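Glycosyl hydrolase family 26 (Bacteroides ovatus, PDB 4ZXO) probably hydrolyses internal beta-1,4-mannosidic linkages of galactomannan, as a beta-mannanase of glycoside hydrolase family 26. Local coordinates at residues K25-F29 / K332-V336; F29-T35 / Y57-F63; Y223-I229 / K261-P265. All blocks are in the same frame, centred on the assembly; numbering follows the deposited sequence.

Contact 1 of 3, residues K25-F29 / K332-V336. With K (potassium ion), chain B.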
loop_
_atom_site.group_PDB
_atom_site.type_symbol
_atom_site.label_atom_id
_atom_site.label_comp_id
_atom_site.label_asym_id
_atom_site.label_seq_id
_atom_site.Cartn_x
_atom_site.Cartn_y
_atom_site.Cartn_z
ATOM N N LYS A 25 -6.936 -7.312 17.283
ATOM C CA LYS A 25 -7.093 -8.416 16.310
ATOM C C LYS A 25 -5.772 -8.948 15.786
ATOM O O LYS A 25 -5.692 -10.105 15.397
ATOM C CB LYS A 25 -7.943 -7.958 15.104
ATOM C CG LYS A 25 -9.370 -7.459 15.436
ATOM C CD LYS A 25 -10.250 -8.559 15.988
ATOM C CE LYS A 25 -10.703 -9.492 14.893
ATOM N NZ LYS A 25 -11.717 -10.495 15.452
ATOM N N GLY A 26 -4.764 -8.081 15.683
ATOM C CA GLY A 26 -3.482 -8.519 15.120
ATOM C C GLY A 26 -3.167 -7.731 13.861
ATOM O O GLY A 26 -3.861 -6.761 13.538
ATOM N N ILE A 27 -2.141 -8.193 13.164
ATOM C CA ILE A 27 -1.543 -7.491 12.024
ATOM C C ILE A 27 -1.778 -8.299 10.755
ATOM O O ILE A 27 -1.258 -9.405 10.638
ATOM C CB ILE A 27 -0.029 -7.308 12.203
ATOM C CG1 ILE A 27 0.342 -6.659 13.539
ATOM C CG2 ILE A 27 0.521 -6.439 11.062
ATOM C CD1 ILE A 27 1.838 -6.626 13.831
ATOM N N LEU A 28 -2.543 -7.777 9.800
ATOM C CA LEU A 28 -2.684 -8.494 8.518
ATOM C C LEU A 28 -1.394 -8.556 7.787
ATOM O O LEU A 28 -0.708 -7.556 7.696
ATOM C CB LEU A 28 -3.729 -7.793 7.633
ATOM C CG LEU A 28 -5.173 -7.807 8.181
ATOM C CD1 LEU A 28 -5.991 -6.620 7.562
ATOM C CD2 LEU A 28 -5.828 -9.149 7.906
ATOM N N PHE A 29 -1.060 -9.721 7.232
ATOM C CA PHE A 29 0.134 -9.821 6.420
ATOM C C PHE A 29 -0.168 -9.592 4.955
ATOM O O PHE A 29 -1.140 -10.167 4.431
ATOM C CB PHE A 29 0.783 -11.186 6.571
ATOM C CG PHE A 29 2.101 -11.279 5.831
ATOM C CD1 PHE A 29 3.249 -10.650 6.341
ATOM C CD2 PHE A 29 2.182 -11.890 4.599
ATOM C CE1 PHE A 29 4.478 -10.687 5.626
ATOM C CE2 PHE A 29 3.401 -11.922 3.896
ATOM C CZ PHE A 29 4.544 -11.335 4.408
ATOM N N LYS A 332 -0.147 -13.174 16.227
ATOM C CA LYS A 332 -0.157 -11.741 15.912
ATOM C C LYS A 332 -0.290 -11.469 14.441
ATOM O O LYS A 332 -0.532 -10.330 14.072
ATOM C CB LYS A 332 1.116 -11.091 16.457
ATOM C CG LYS A 332 1.205 -11.326 17.954
ATOM C CD LYS A 332 2.452 -10.760 18.593
ATOM C CE LYS A 332 2.377 -10.955 20.113
ATOM N NZ LYS A 332 3.616 -10.480 20.751
ATOM N N ILE A 333 -0.109 -12.477 13.585
ATOM C CA ILE A 333 -0.038 -12.182 12.153
ATOM C C ILE A 333 -1.152 -12.876 11.420
ATOM O O ILE A 333 -1.289 -14.111 11.569
ATOM C CB ILE A 333 1.322 -12.654 11.540
ATOM C CG1 ILE A 333 2.537 -12.132 12.321
ATOM C CG2 ILE A 333 1.501 -12.281 10.023
ATOM C CD1 ILE A 333 2.668 -10.635 12.389
ATOM N N LEU A 334 -1.907 -12.123 10.610
ATOM C CA LEU A 334 -3.181 -12.604 10.111
ATOM C C LEU A 334 -3.159 -12.834 8.596
ATOM O O LEU A 334 -2.731 -11.982 7.805
ATOM C CB LEU A 334 -4.296 -11.638 10.444
ATOM C CG LEU A 334 -4.436 -11.222 11.901
ATOM C CD1 LEU A 334 -5.472 -10.108 11.992
ATOM C CD2 LEU A 334 -4.794 -12.374 12.797
ATOM N N PHE A 335 -3.677 -13.979 8.204
ATOM C CA PHE A 335 -3.782 -14.396 6.822
ATOM C C PHE A 335 -5.245 -14.704 6.595
ATOM O O PHE A 335 -6.004 -14.957 7.557
ATOM C CB PHE A 335 -2.914 -15.671 6.523
ATOM C CG PHE A 335 -1.448 -15.434 6.622
ATOM C CD1 PHE A 335 -0.656 -15.356 5.467
ATOM C CD2 PHE A 335 -0.833 -15.299 7.883
ATOM C CE1 PHE A 335 0.730 -15.114 5.551
ATOM C CE2 PHE A 335 0.537 -15.056 7.971
ATOM C CZ PHE A 335 1.327 -14.941 6.801
ATOM N N VAL A 336 -5.640 -14.785 5.338
ATOM C CA VAL A 336 -6.989 -15.234 5.022
ATOM C C VAL A 336 -7.301 -16.571 5.674
ATOM O O VAL A 336 -6.473 -17.489 5.608
ATOM C CB VAL A 336 -7.152 -15.336 3.503
ATOM C CG1 VAL A 336 -8.445 -16.039 3.164
ATOM C CG2 VAL A 336 -7.105 -13.908 2.875
HETATM K K K B . -1.206 -16.437 12.167
HETATM O O HOH W 1 -1.654 -18.307 13.949
HETATM O O HOH W 2 -3.633 -18.394 12.345
HETATM O O HOH W 3 -2.410 -17.350 10.232
HETATM O O HOH W 4 -3.669 -16.283 13.353
#
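The Phe-335 ring takes Phe-29 CB over one face, 3.8 Å above the plane and offset toward the rim, a CH-pi contact. The two phenyl rings lie side by side and point the same way, with planes 26° apart, but they are slid so far that their centroids stand 5.4 Å apart and the rings barely overlap. Ile-333 CG2 reaches Phe-29 CB at 3.7 Å, while Phe-324 of helix 321-328 meets the Phe-29 ring edge-to-face. The two segments form a parallel beta pairing: the short strand 333-334 joins the start of strand 27-32, a strand of the TIM barrel. It uses the same side of that strand on which Val-60 is bonded farther along. Three backbone bonds hold the register. Ile-27 receives Leu-334 N on its O at 2.8 Å and gives its own N-H to Lys-332 O, and Phe-29 gives its N-H to Leu-334 O.

Aliphatic residues suit both faces of this pairing. Ile-27 and Ile-333 turn to one, toward helix 281-290; Leu-28 and Leu-334 turn to the other, with Leu-28 CD2 on Leu-334 CB at 3.9 Å. Leu-334 CG stands beside its backbone N (chi1 -53°), which helps carry CD1 back past the start of strand 27-32, to 3.4 Å from Lys-25 O. Gly-26, with positive phi just after the helix, fits because a CB there would press on Lys-332 O and on the carbonyl of Lys-25. Lys-332 sends its amine elsewhere, to a salt bridge with Glu-291. The backbone O atoms of Ser-328 and Ser-330, with four waters, complete the site of a potassium ion, which Ile-333 O binds at 2.4 Å.

Contact 2 of 3, residues F29-T35 / Y57-F63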
loop_
_atom_site.group_PDB
_atom_site.type_symbol
_atom_site.label_atom_id
_atom_site.label_comp_id
_atom_site.label_asym_id
_atom_site.label_seq_id
_atom_site.Cartn_x
_atom_site.Cartn_y
_atom_site.Cartn_z
ATOM N N PHE A 29 -1.060 -9.721 7.232
ATOM C CA PHE A 29 0.134 -9.821 6.420
ATOM C C PHE A 29 -0.168 -9.592 4.955
ATOM O O PHE A 29 -1.140 -10.167 4.431
ATOM C CB PHE A 29 0.783 -11.186 6.571
ATOM C CG PHE A 29 2.101 -11.279 5.831
ATOM C CD1 PHE A 29 3.249 -10.650 6.341
ATOM C CD2 PHE A 29 2.182 -11.890 4.599
ATOM C CE1 PHE A 29 4.478 -10.687 5.626
ATOM C CE2 PHE A 29 3.401 -11.922 3.896
ATOM C CZ PHE A 29 4.544 -11.335 4.408
ATOM N N GLY A 30 0.706 -8.820 4.279
ATOM C CA GLY A 30 0.493 -8.412 2.914
ATOM C C GLY A 30 1.642 -8.728 1.960
ATOM O O GLY A 30 2.809 -8.779 2.367
ATOM N N HIS A 31 1.307 -8.855 0.679
ATOM C CA HIS A 31 2.307 -9.017 -0.345
ATOM C C HIS A 31 1.834 -8.337 -1.637
ATOM O O HIS A 31 0.699 -8.563 -2.098
ATOM C CB HIS A 31 2.534 -10.516 -0.575
ATOM C CG HIS A 31 3.631 -10.830 -1.570
ATOM N ND1 HIS A 31 3.538 -11.883 -2.461
ATOM C CD2 HIS A 31 4.838 -10.250 -1.789
ATOM C CE1 HIS A 31 4.642 -11.939 -3.197
ATOM N NE2 HIS A 31 5.440 -10.938 -2.824
ATOM N N HIS A 32 2.707 -7.557 -2.242
ATOM C CA HIS A 32 2.435 -6.915 -3.521
ATOM C C HIS A 32 2.455 -7.926 -4.678
ATOM O O HIS A 32 3.308 -8.821 -4.759
ATOM C CB HIS A 32 3.474 -5.791 -3.784
ATOM C CG HIS A 32 3.091 -4.870 -4.904
ATOM N ND1 HIS A 32 2.181 -3.823 -4.749
ATOM C CD2 HIS A 32 3.475 -4.852 -6.209
ATOM C CE1 HIS A 32 2.034 -3.201 -5.914
ATOM N NE2 HIS A 32 2.830 -3.795 -6.810
ATOM N N ASP A 33 1.466 -7.769 -5.547
ATOM C CA ASP A 33 1.288 -8.564 -6.784
ATOM C C ASP A 33 1.196 -10.069 -6.469
ATOM O O ASP A 33 1.553 -10.906 -7.295
ATOM C CB ASP A 33 2.419 -8.239 -7.784
ATOM C CG ASP A 33 2.135 -6.971 -8.565
ATOM O OD1 ASP A 33 0.952 -6.548 -8.574
ATOM O OD2 ASP A 33 3.087 -6.402 -9.152
ATOM N N ASP A 34 0.674 -10.392 -5.275
ATOM C CA ASP A 34 0.801 -11.746 -4.765
ATOM C C ASP A 34 0.175 -12.820 -5.661
ATOM O O ASP A 34 0.770 -13.902 -5.863
ATOM C CB ASP A 34 0.132 -11.826 -3.383
ATOM C CG ASP A 34 0.361 -13.191 -2.736
ATOM O OD1 ASP A 34 1.537 -13.514 -2.422
ATOM O OD2 ASP A 34 -0.614 -13.957 -2.586
ATOM N N THR A 35 -0.998 -12.520 -6.211
ATOM C CA THR A 35 -1.685 -13.475 -7.062
ATOM C C THR A 35 -1.535 -13.184 -8.542
ATOM O O THR A 35 -2.138 -13.884 -9.380
ATOM C CB THR A 35 -3.174 -13.518 -6.706
ATOM O OG1 THR A 35 -3.639 -12.156 -6.544
ATOM C CG2 THR A 35 -3.374 -14.273 -5.396
ATOM N N TYR A 57 -3.512 -17.603 1.777
ATOM C CA TYR A 57 -3.323 -16.309 1.129
ATOM C C TYR A 57 -3.024 -15.184 2.162
ATOM O O TYR A 57 -3.532 -15.198 3.288
ATOM C CB TYR A 57 -4.556 -15.925 0.331
ATOM C CG TYR A 57 -4.800 -16.741 -0.888
ATOM C CD1 TYR A 57 -3.984 -16.610 -2.015
ATOM C CD2 TYR A 57 -5.846 -17.664 -0.923
ATOM C CE1 TYR A 57 -4.240 -17.354 -3.183
ATOM C CE2 TYR A 57 -6.091 -18.421 -2.069
ATOM C CZ TYR A 57 -5.305 -18.243 -3.187
ATOM O OH TYR A 57 -5.560 -19.012 -4.291
ATOM N N PRO A 58 -2.201 -14.187 1.782
ATOM C CA PRO A 58 -1.953 -13.054 2.681
ATOM C C PRO A 58 -3.277 -12.273 2.932
ATOM O O PRO A 58 -4.162 -12.206 2.073
ATOM C CB PRO A 58 -0.923 -12.224 1.924
ATOM C CG PRO A 58 -1.132 -12.565 0.509
ATOM C CD PRO A 58 -1.504 -14.025 0.493
ATOM N N GLY A 59 -3.400 -11.719 4.127
ATOM C CA GLY A 59 -4.567 -10.936 4.483
ATOM C C GLY A 59 -4.714 -9.684 3.628
ATOM O O GLY A 59 -5.818 -9.175 3.444
ATOM N N VAL A 60 -3.596 -9.158 3.124
ATOM C CA VAL A 60 -3.613 -7.984 2.229
ATOM C C VAL A 60 -2.900 -8.327 0.936
ATOM O O VAL A 60 -1.832 -8.967 0.946
ATOM C CB VAL A 60 -2.872 -6.798 2.845
ATOM C CG1 VAL A 60 -2.903 -5.590 1.894
ATOM C CG2 VAL A 60 -3.455 -6.395 4.225
ATOM N N MET A 61 -3.466 -7.881 -0.173
ATOM C CA MET A 61 -2.749 -7.908 -1.450
ATOM C C MET A 61 -2.734 -6.519 -2.001
ATOM O O MET A 61 -3.715 -5.782 -1.846
ATOM C CB MET A 61 -3.433 -8.835 -2.438
ATOM C CG MET A 61 -3.265 -10.283 -2.030
ATOM S SD MET A 61 -4.176 -11.377 -3.127
ATOM C CE MET A 61 -4.015 -12.922 -2.207
ATOM N N SER A 62 -1.603 -6.121 -2.571
ATOM C CA SER A 62 -1.563 -4.806 -3.233
ATOM C C SER A 62 -1.169 -4.980 -4.676
ATOM O O SER A 62 -0.527 -5.964 -5.076
ATOM C CB SER A 62 -0.591 -3.814 -2.506
ATOM O OG SER A 62 0.723 -4.326 -2.433
ATOM N N PHE A 63 -1.536 -3.983 -5.457
ATOM C CA PHE A 63 -1.236 -3.955 -6.878
ATOM C C PHE A 63 -0.988 -2.505 -7.244
ATOM O O PHE A 63 -1.263 -1.618 -6.442
ATOM C CB PHE A 63 -2.383 -4.552 -7.736
ATOM C CG PHE A 63 -2.848 -5.925 -7.277
ATOM C CD1 PHE A 63 -2.215 -7.094 -7.736
ATOM C CD2 PHE A 63 -3.890 -6.030 -6.370
ATOM C CE1 PHE A 63 -2.631 -8.322 -7.291
ATOM C CE2 PHE A 63 -4.353 -7.269 -5.914
ATOM C CZ PHE A 63 -3.708 -8.428 -6.371
#
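His-32 and Ser-62 meet because the imidazole CG is anti to its backbone N (chi1 -166°), laying the ring across the neighbouring strand, while Ser-62 OG stands between its own N and carbonyl carbon (chi1 58°), turned back toward it. His-32 ND1 and Ser-62 OG are then 2.8 Å apart in a hydrogen bond that either could donate. This joins strands 27-32 and 60-64, adjacent parallel strands of the TIM barrel, near their C-terminal ends, the side on which such enzymes carry their active site. Ser-62 O lies over one face of the His-32 ring, 3.4 Å above its plane, and Trp-301 stacks on the same imidazole. With an alanine in place of His-32, Ser-62 OG would probably lose its ring partner and Trp-301 the surface it stacks on.

Gly-30 suits the tight pairing opposite Val-60: a CB would crowd Val-60 CB, whereas its CA can approach Val-60 O to 3.1 Å. Beyond the strand, His-31 to Asp-34 form a type II turn, with Asp-33 at positive phi, and Asp-33 N bonds Ser-62 O at 2.7 Å.

On the other face, His-31 ND1 donates to the anti lone pair of Asp-34 OD1 at 2.6 Å, only 4° out of the ring plane, which helps fix the imidazole's rotation. Asp-34 OD2 packs 3.2 Å from Pro-58 CD and is hydrogen-bonded to Ser-48 OG. An unbranched methionine fits beside this turn, since the extended chain of Met-61 can carry CE to within 3.5 Å of Thr-35 CG2. The threonine's other branch, Thr-35 OG1, comes to the edge of the Phe-63 ring, 3.7 Å from its CZ.

Contact 3 of 3, residues Y223-I229 / K261-P265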
loop_
_atom_site.group_PDB
_atom_site.type_symbol
_atom_site.label_atom_id
_atom_site.label_comp_id
_atom_site.label_asym_id
_atom_site.label_seq_id
_atom_site.Cartn_x
_atom_site.Cartn_y
_atom_site.Cartn_z
ATOM N N TYR A 223 1.562 16.605 5.438
ATOM C CA TYR A 223 0.309 15.890 5.640
ATOM C C TYR A 223 -0.875 16.745 5.196
ATOM O O TYR A 223 -1.027 17.879 5.688
ATOM C CB TYR A 223 0.187 15.559 7.131
ATOM C CG TYR A 223 -1.016 14.771 7.547
ATOM C CD1 TYR A 223 -1.174 13.437 7.231
ATOM C CD2 TYR A 223 -1.964 15.347 8.373
ATOM C CE1 TYR A 223 -2.260 12.743 7.624
ATOM C CE2 TYR A 223 -3.064 14.625 8.838
ATOM C CZ TYR A 223 -3.202 13.322 8.459
ATOM O OH TYR A 223 -4.302 12.633 8.944
ATOM N N PRO A 224 -1.734 16.191 4.302
ATOM C CA PRO A 224 -2.805 17.020 3.735
ATOM C C PRO A 224 -4.039 17.125 4.646
ATOM O O PRO A 224 -4.964 17.857 4.324
ATOM C CB PRO A 224 -3.142 16.301 2.422
ATOM C CG PRO A 224 -2.867 14.800 2.775
ATOM C CD PRO A 224 -1.602 14.876 3.622
ATOM N N GLY A 225 -4.063 16.425 5.767
ATOM C CA GLY A 225 -5.130 16.644 6.723
ATOM C C GLY A 225 -5.985 15.432 7.067
ATOM O O GLY A 225 -6.108 14.466 6.291
ATOM N N ASP A 226 -6.557 15.500 8.265
ATOM C CA ASP A 226 -7.355 14.406 8.799
ATOM C C ASP A 226 -8.607 14.126 8.005
ATOM O O ASP A 226 -9.198 13.026 8.106
ATOM C CB ASP A 226 -7.741 14.701 10.247
ATOM C CG ASP A 226 -6.570 14.629 11.174
ATOM O OD1 ASP A 226 -5.565 13.956 10.884
ATOM O OD2 ASP A 226 -6.676 15.206 12.260
ATOM N N ASP A 227 -9.070 15.131 7.277
ATOM C CA ASP A 227 -10.278 14.981 6.468
ATOM C C ASP A 227 -10.003 14.274 5.111
ATOM O O ASP A 227 -10.934 13.966 4.343
ATOM C CB ASP A 227 -10.881 16.371 6.214
ATOM C CG ASP A 227 -9.918 17.310 5.479
ATOM O OD1 ASP A 227 -8.678 17.274 5.710
ATOM O OD2 ASP A 227 -10.424 18.106 4.664
ATOM N N ILE A 228 -8.725 14.047 4.809
ATOM C CA ILE A 228 -8.337 13.390 3.560
ATOM C C ILE A 228 -7.761 12.007 3.847
ATOM O O ILE A 228 -8.117 11.030 3.181
ATOM C CB ILE A 228 -7.308 14.274 2.786
ATOM C CG1 ILE A 228 -8.033 15.528 2.265
ATOM C CG2 ILE A 228 -6.678 13.510 1.640
ATOM C CD1 ILE A 228 -7.120 16.555 1.672
ATOM N N ILE A 229 -6.859 11.923 4.825
ATOM C CA ILE A 229 -6.104 10.691 5.064
ATOM C C ILE A 229 -6.862 9.808 6.046
ATOM O O ILE A 229 -7.402 10.283 7.041
ATOM C CB ILE A 229 -4.698 10.990 5.615
ATOM C CG1 ILE A 229 -3.870 11.807 4.572
ATOM C CG2 ILE A 229 -3.974 9.666 5.968
ATOM C CD1 ILE A 229 -3.695 11.058 3.186
ATOM N N LYS A 261 -2.550 10.716 18.161
ATOM C CA LYS A 261 -2.837 12.154 18.101
ATOM C C LYS A 261 -3.984 12.474 17.122
ATOM O O LYS A 261 -4.794 13.374 17.379
ATOM C CB LYS A 261 -1.583 12.955 17.706
ATOM C CG LYS A 261 -1.802 14.479 17.757
ATOM C CD LYS A 261 -0.519 15.233 17.529
ATOM C CE LYS A 261 -0.732 16.771 17.742
ATOM N NZ LYS A 261 0.573 17.495 17.741
ATOM N N HIS A 262 -4.052 11.754 15.998
ATOM C CA HIS A 262 -4.995 12.087 14.950
ATOM C C HIS A 262 -6.100 11.045 14.773
ATOM O O HIS A 262 -6.878 11.138 13.813
ATOM C CB HIS A 262 -4.204 12.248 13.608
ATOM C CG HIS A 262 -3.319 13.447 13.589
ATOM N ND1 HIS A 262 -3.700 14.631 12.995
ATOM C CD2 HIS A 262 -2.134 13.695 14.194
ATOM C CE1 HIS A 262 -2.748 15.531 13.174
ATOM N NE2 HIS A 262 -1.783 14.983 13.884
ATOM N N ASP A 263 -6.139 10.043 15.663
ATOM C CA ASP A 263 -7.121 8.940 15.572
ATOM C C ASP A 263 -7.153 8.288 14.183
ATOM O O ASP A 263 -8.200 8.212 13.520
ATOM C CB ASP A 263 -8.535 9.406 15.957
ATOM C CG ASP A 263 -9.459 8.268 16.216
ATOM O OD1 ASP A 263 -8.995 7.153 16.579
ATOM O OD2 ASP A 263 -10.689 8.490 16.126
ATOM N N LYS A 264 -5.993 7.788 13.764
ATOM C CA LYS A 264 -5.870 7.054 12.511
ATOM C C LYS A 264 -5.234 5.736 12.820
ATOM O O LYS A 264 -4.304 5.700 13.638
ATOM C CB LYS A 264 -4.969 7.779 11.483
ATOM C CG LYS A 264 -5.434 9.219 11.199
ATOM C CD LYS A 264 -6.800 9.265 10.515
ATOM C CE LYS A 264 -7.148 10.707 10.091
ATOM N NZ LYS A 264 -8.598 10.745 9.653
ATOM N N PRO A 265 -5.659 4.665 12.131
ATOM C CA PRO A 265 -4.934 3.388 12.172
ATOM C C PRO A 265 -3.608 3.567 11.446
ATOM O O PRO A 265 -3.480 4.457 10.609
ATOM C CB PRO A 265 -5.865 2.442 11.414
ATOM C CG PRO A 265 -6.588 3.293 10.483
ATOM C CD PRO A 265 -6.771 4.629 11.165
#
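Asp-226 and His-262 cross at about a right angle, with the carboxylate plane turned 73° from the imidazole. The single N-H on His-262 ND1 is shared between both carboxylate oxygens, 2.9 Å from Asp-226 OD1 and 3.1 Å from Asp-226 OD2. Each oxygen uses its syn lone pair, and both lie somewhat tilted from the ring plane. Tyr-223 comes from another direction: its OH donates to the anti lone pair of Asp-226 OD1 at 2.7 Å. That oxygen therefore has two donors on different lone pairs, a grip that should hold the carboxylate's rotation and favour its charged form. The tyrosine also turns its ring edge toward the face of His-262 in a T-shaped pair, centroids 5.6 Å apart, so phenol and imidazole brace each other as well as the acid.

These groups join the loop before strand 231-235 to the C-terminal part of helix 241-262, just ahead of strand 266-271, at the N-terminal end of two adjacent barrel strands. The helix finishes in a Schellman motif at Asp-263, whose positive phi swings the chain round to Lys-264.

A long, flexible side chain is what the next position needs. The Lys-264 chain bends at chi2 (-65°) and passes obliquely by Asp-226, its CE 3.6 Å from Tyr-223 OH. The ammonium group ends on two backbone carbonyls: Lys-264 NZ takes a lone pair of Asp-226 O in the carbonyl plane at 2.8 Å and approaches Ile-229 O almost end-on. The Asp-226 carboxylate lies too far off for a salt bridge, yet its charge probably still favours the lysine's. Gly-225, at positive phi, lays its N over a face of the Tyr-223 ring, 3.5 Å above the plane.

Overall arrangement
From the N terminus the chain enters strand 27-32, whose first half belongs to contact 1 and whose second half belongs to contact 2; Phe-29 serves both. Contact 2 closes first, a short loop that brings strand 60-64 alongside. Much later, and in series with it, contact 3 closes the loop from residues 223-229 round strand 231-235 and helix 241-262. The chain then runs through strands 266-271 and 295-300 before residues 332-336 return to complete contact 1, within whose long loop both others nest. Contacts 1 and 2 touch, Val-336 N lying 3.0 Å from Tyr-57 O. Contact 3 lies across the chain's centre from contact 2, their centres about 25 Å apart.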